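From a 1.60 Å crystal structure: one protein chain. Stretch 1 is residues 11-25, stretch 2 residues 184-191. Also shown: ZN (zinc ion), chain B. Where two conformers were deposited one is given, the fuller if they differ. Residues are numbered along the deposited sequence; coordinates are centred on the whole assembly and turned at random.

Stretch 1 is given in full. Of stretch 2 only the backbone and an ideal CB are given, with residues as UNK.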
# COMPACT_ATOMS: atom_id res chain seq x y z
N LEU A 11 -10.79 -1.08 8.52
CA LEU A 11 -9.54 -0.30 8.52
C LEU A 11 -8.61 -0.87 7.45
O LEU A 11 -8.17 -2.02 7.58
CB LEU A 11 -8.85 -0.39 9.88
CG LEU A 11 -7.47 0.28 10.05
CD1 LEU A 11 -7.54 1.81 9.81
CD2 LEU A 11 -6.88 -0.05 11.42
N ALA A 12 -8.35 -0.07 6.42
CA ALA A 12 -7.38 -0.44 5.40
C ALA A 12 -6.05 0.21 5.79
O ALA A 12 -6.02 1.37 6.19
CB ALA A 12 -7.83 -0.01 4.04
N ILE A 13 -4.97 -0.54 5.68
CA ILE A 13 -3.65 0.01 6.01
C ILE A 13 -2.76 -0.02 4.77
O ILE A 13 -2.31 -1.08 4.35
CB ILE A 13 -3.03 -0.74 7.18
CG1 ILE A 13 -3.99 -0.73 8.39
CG2 ILE A 13 -1.67 -0.16 7.56
CD1 ILE A 13 -3.47 -1.43 9.57
N SER A 14 -2.56 1.16 4.20
CA SER A 14 -1.80 1.28 2.95
C SER A 14 -0.34 1.64 3.25
O SER A 14 -0.09 2.54 4.04
CB SER A 14 -2.44 2.38 2.11
OG SER A 14 -1.85 2.41 0.81
N PRO A 15 0.62 0.97 2.59
CA PRO A 15 2.02 1.40 2.78
C PRO A 15 2.23 2.82 2.29
O PRO A 15 2.73 3.66 3.05
CB PRO A 15 2.85 0.39 1.94
CG PRO A 15 1.91 -0.66 1.55
CD PRO A 15 0.50 -0.16 1.66
N HIS A 16 1.85 3.09 1.03
CA HIS A 16 2.10 4.38 0.41
C HIS A 16 0.80 5.02 -0.03
O HIS A 16 -0.25 4.39 -0.04
CB HIS A 16 2.96 4.23 -0.84
CG HIS A 16 4.29 3.62 -0.57
ND1 HIS A 16 4.69 2.44 -1.17
CD2 HIS A 16 5.32 4.03 0.20
CE1 HIS A 16 5.92 2.15 -0.76
NE2 HIS A 16 6.31 3.09 0.08
N LEU A 17 0.90 6.30 -0.42
CA LEU A 17 -0.24 7.07 -0.89
C LEU A 17 -0.58 6.68 -2.33
O LEU A 17 -0.15 7.34 -3.29
CB LEU A 17 0.06 8.57 -0.74
CG LEU A 17 0.33 9.04 0.70
CD1 LEU A 17 1.10 10.32 0.75
CD2 LEU A 17 -1.02 9.21 1.47
N ASP A 18 -1.34 5.59 -2.45
CA ASP A 18 -1.84 5.03 -3.72
C ASP A 18 -2.16 3.55 -3.61
O ASP A 18 -3.01 3.05 -4.34
CB ASP A 18 -0.91 5.27 -4.91
CG ASP A 18 0.52 4.71 -4.71
OD1 ASP A 18 0.82 4.04 -3.69
OD2 ASP A 18 1.37 4.98 -5.58
N ASP A 19 -1.49 2.82 -2.72
CA ASP A 19 -1.52 1.35 -2.79
C ASP A 19 -2.91 0.79 -2.52
O ASP A 19 -3.35 -0.13 -3.22
CB ASP A 19 -0.51 0.72 -1.83
CG ASP A 19 0.93 0.93 -2.26
OD1 ASP A 19 1.29 0.54 -3.39
OD2 ASP A 19 1.71 1.48 -1.47
N ALA A 20 -3.59 1.32 -1.51
CA ALA A 20 -4.92 0.82 -1.14
C ALA A 20 -5.90 1.03 -2.26
O ALA A 20 -6.75 0.14 -2.54
CB ALA A 20 -5.42 1.53 0.14
N VAL A 21 -5.83 2.19 -2.91
CA VAL A 21 -6.77 2.47 -4.01
C VAL A 21 -6.45 1.56 -5.21
O VAL A 21 -7.34 0.92 -5.77
CB VAL A 21 -6.81 3.96 -4.37
CG1 VAL A 21 -7.66 4.18 -5.62
CG2 VAL A 21 -7.37 4.75 -3.18
N LEU A 22 -5.18 1.50 -5.60
CA LEU A 22 -4.78 0.62 -6.70
C LEU A 22 -5.18 -0.82 -6.48
O LEU A 22 -5.61 -1.52 -7.42
CB LEU A 22 -3.26 0.65 -6.86
CG LEU A 22 -2.70 1.88 -7.56
CD1 LEU A 22 -1.20 1.96 -7.28
CD2 LEU A 22 -2.98 1.84 -9.07
N SER A 23 -5.01 -1.29 -5.24
CA SER A 23 -5.16 -2.71 -4.95
C SER A 23 -6.56 -3.11 -4.50
O SER A 23 -6.98 -4.26 -4.71
CB SER A 23 -4.15 -3.17 -3.89
OG SER A 23 -2.83 -2.88 -4.31
N PHE A 24 -7.27 -2.17 -3.88
CA PHE A 24 -8.47 -2.51 -3.11
C PHE A 24 -9.55 -1.43 -3.22
O PHE A 24 -10.52 -1.44 -2.47
CB PHE A 24 -8.06 -2.77 -1.64
CG PHE A 24 -9.12 -3.46 -0.80
CD1 PHE A 24 -9.68 -4.68 -1.18
CD2 PHE A 24 -9.52 -2.89 0.40
CE1 PHE A 24 -10.65 -5.31 -0.38
CE2 PHE A 24 -10.49 -3.51 1.21
CZ PHE A 24 -11.05 -4.71 0.82
N GLY A 25 -9.39 -0.53 -4.19
CA GLY A 25 -10.31 0.60 -4.32
C GLY A 25 -11.74 0.15 -4.56
O GLY A 25 -12.67 0.74 -4.04
N UNK A 184 -5.06 -9.80 3.52
CA UNK A 184 -4.08 -9.09 2.68
C UNK A 184 -4.63 -8.97 1.28
O UNK A 184 -5.19 -9.94 0.76
CB UNK A 184 -2.73 -9.81 2.66
N UNK A 185 -4.43 -7.83 0.64
CA UNK A 185 -4.82 -7.70 -0.76
C UNK A 185 -3.65 -8.03 -1.66
O UNK A 185 -2.48 -7.98 -1.25
CB UNK A 185 -5.34 -6.29 -1.05
N UNK A 186 -3.96 -8.34 -2.91
CA UNK A 186 -2.93 -8.59 -3.90
C UNK A 186 -2.39 -7.24 -4.38
O UNK A 186 -3.15 -6.44 -4.94
CB UNK A 186 -3.47 -9.42 -5.07
N UNK A 187 -1.10 -6.98 -4.14
CA UNK A 187 -0.54 -5.66 -4.48
C UNK A 187 -0.65 -5.43 -5.98
O UNK A 187 -0.13 -6.24 -6.75
CB UNK A 187 0.92 -5.55 -4.03
N UNK A 188 -1.32 -4.36 -6.38
CA UNK A 188 -1.38 -3.95 -7.79
C UNK A 188 -0.69 -2.61 -8.02
O UNK A 188 -0.76 -1.72 -7.16
CB UNK A 188 -2.84 -3.87 -8.26
N UNK A 189 -0.05 -2.43 -9.18
CA UNK A 189 0.01 -3.40 -10.29
C UNK A 189 1.10 -4.46 -10.17
O UNK A 189 1.25 -5.28 -11.07
CB UNK A 189 0.21 -2.65 -11.61
N UNK A 190 1.82 -4.49 -9.04
CA UNK A 190 2.96 -5.40 -8.81
C UNK A 190 2.69 -6.84 -9.22
O UNK A 190 3.55 -7.52 -9.77
CB UNK A 190 3.35 -5.37 -7.33
N UNK A 191 1.49 -7.30 -8.90
CA UNK A 191 1.16 -8.72 -9.09
C UNK A 191 1.10 -9.10 -10.56
O UNK A 191 1.09 -10.29 -10.90
CB UNK A 191 -0.18 -9.05 -8.42
ZN ZN B . 3.56 1.27 -2.48

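Position 184 continues a strand, with phi/psi of -114/140, and its ideal CB has nothing of stretch 1 within 5.5 Å. Beta-branched, aromatic or aliphatic residues would all suit such a backbone, and stretch 1 does not choose among them. The residue is Leu-184, whose side chain stays clear of stretch 1.

Position 185 is different. Its CA-to-CB bond points toward stretch 1, and the ideal CB lies 4.4 Å from Ser-23 CB and 4.5 Å from Phe-24 CB. Beyond it, a space runs between the start of the helix and the strand, lined by Ala-20, Ala-12, the backbone of Ile-13 and Ser-14, and the ring of Pro-15. The small alanines leave room for a long, flat side chain; a leucine, methionine or phenylalanine could enter, but a large aromatic would reach further. The residue is Trp-185, with chi1 at 61° (p). Its indole runs into this space: CH2 approaches Ala-20 CB at 3.7 Å, CZ3 lies 4.2 Å from Ala-12 CB, and CZ2 lies 4.3 Å from Pro-15 CD. Ser-23 CB sits over one face, 3.4 Å from the centroid of the five-membered ring, a CH-pi contact. The Phe-24 ring is nearly parallel to the six-membered ring, at 22°, but slid aside so that the two barely overlap.

At 186 the CA-to-CB bond points sideways and meets nothing of stretch 1, so a polar or charged chain would be as acceptable as an apolar one. The residue is Glu-186, extended through chi1 and chi2, with OE1 hydrogen-bonded elsewhere in the structure. Its backbone serves the contact instead: water 3 donates to both Glu-186 O and Ser-23 O, at 2.7 Å each.

Position 187 points away, although its ideal CB is 4.6 Å from Ser-23 OG. A small or polar residue would fit; Asp-187 has both carboxylate oxygens hydrogen-bonded elsewhere in the structure, and its backbone O accepts from the amide N of position 191 at 2.9 Å.

Position 188 faces the helix. Its backbone N donates to Ser-23 OG at 3.0 Å, almost straight at 175°, a bond open to any residue except proline. The ideal CB lies 3.7 Å from Leu-22 O, and leucine, methionine or a polar chain could pack along the helix there. Leu-188 does so, its CD1 3.6 Å from Leu-22 O, while its O receives a proton from water 2 at 2.7 Å; that water also donates to Asp-19 OD1 at 2.7 Å.

At 189 the backbone (-85/5) follows a cis peptide bond, which strongly favours proline. Pro-189 also offers its ring carbon CD to Leu-22 CD1 at 4.3 Å.

Position 190 starts sideways, but a long side chain could reach back toward Asp-19 and the zinc, where a polar tip would be welcome. Tyr-190 does so: CE2 at its ring edge lies 4.5 Å from Asp-19 OD1, and OH hydrogen-bonds at 2.6 Å to water 4, a zinc ligand.

Position 191 is out of reach, so many residues would do; the deposited one is Ala-191.

Stretch 2, residues 184-191: LWEDLPYA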
# COMPACT_ATOMS: atom_id res chain seq x y z
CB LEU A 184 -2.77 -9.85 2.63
CG LEU A 184 -2.17 -10.27 3.97
CD1 LEU A 184 -0.82 -10.94 3.77
CD2 LEU A 184 -2.04 -9.09 4.93
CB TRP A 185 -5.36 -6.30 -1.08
CG TRP A 185 -4.39 -5.17 -0.87
CD1 TRP A 185 -3.17 -4.99 -1.48
CD2 TRP A 185 -4.56 -4.06 0.02
NE1 TRP A 185 -2.57 -3.83 -1.01
CE2 TRP A 185 -3.40 -3.25 -0.09
CE3 TRP A 185 -5.57 -3.68 0.91
CZ2 TRP A 185 -3.25 -2.05 0.65
CZ3 TRP A 185 -5.40 -2.49 1.66
CH2 TRP A 185 -4.26 -1.70 1.50
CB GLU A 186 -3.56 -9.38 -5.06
CG GLU A 186 -2.56 -9.81 -6.09
CD GLU A 186 -3.21 -10.50 -7.27
OE1 GLU A 186 -4.30 -10.08 -7.71
OE2 GLU A 186 -2.61 -11.49 -7.76
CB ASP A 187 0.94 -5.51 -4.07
CG ASP A 187 1.20 -5.89 -2.63
OD1 ASP A 187 1.69 -5.00 -1.89
OD2 ASP A 187 0.93 -7.05 -2.24
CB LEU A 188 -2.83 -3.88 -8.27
CG LEU A 188 -3.63 -5.18 -8.15
CD1 LEU A 188 -5.07 -4.94 -8.52
CD2 LEU A 188 -3.04 -6.25 -9.06
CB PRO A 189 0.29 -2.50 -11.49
CG PRO A 189 1.17 -1.43 -10.92
CD PRO A 189 0.64 -1.18 -9.52
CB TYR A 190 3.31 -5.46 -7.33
CG TYR A 190 4.08 -4.29 -6.76
CD1 TYR A 190 5.46 -4.18 -6.95
CD2 TYR A 190 3.43 -3.33 -5.98
CE1 TYR A 190 6.17 -3.13 -6.39
CE2 TYR A 190 4.14 -2.27 -5.41
CZ TYR A 190 5.51 -2.18 -5.62
OH TYR A 190 6.21 -1.14 -5.06
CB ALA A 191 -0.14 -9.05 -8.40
O HOH W 1 3.10 2.91 -3.73
O HOH W 2 -0.02 -1.56 -4.55
O HOH W 3 -5.86 -6.62 -5.28
O HOH W 4 5.04 0.77 -3.74
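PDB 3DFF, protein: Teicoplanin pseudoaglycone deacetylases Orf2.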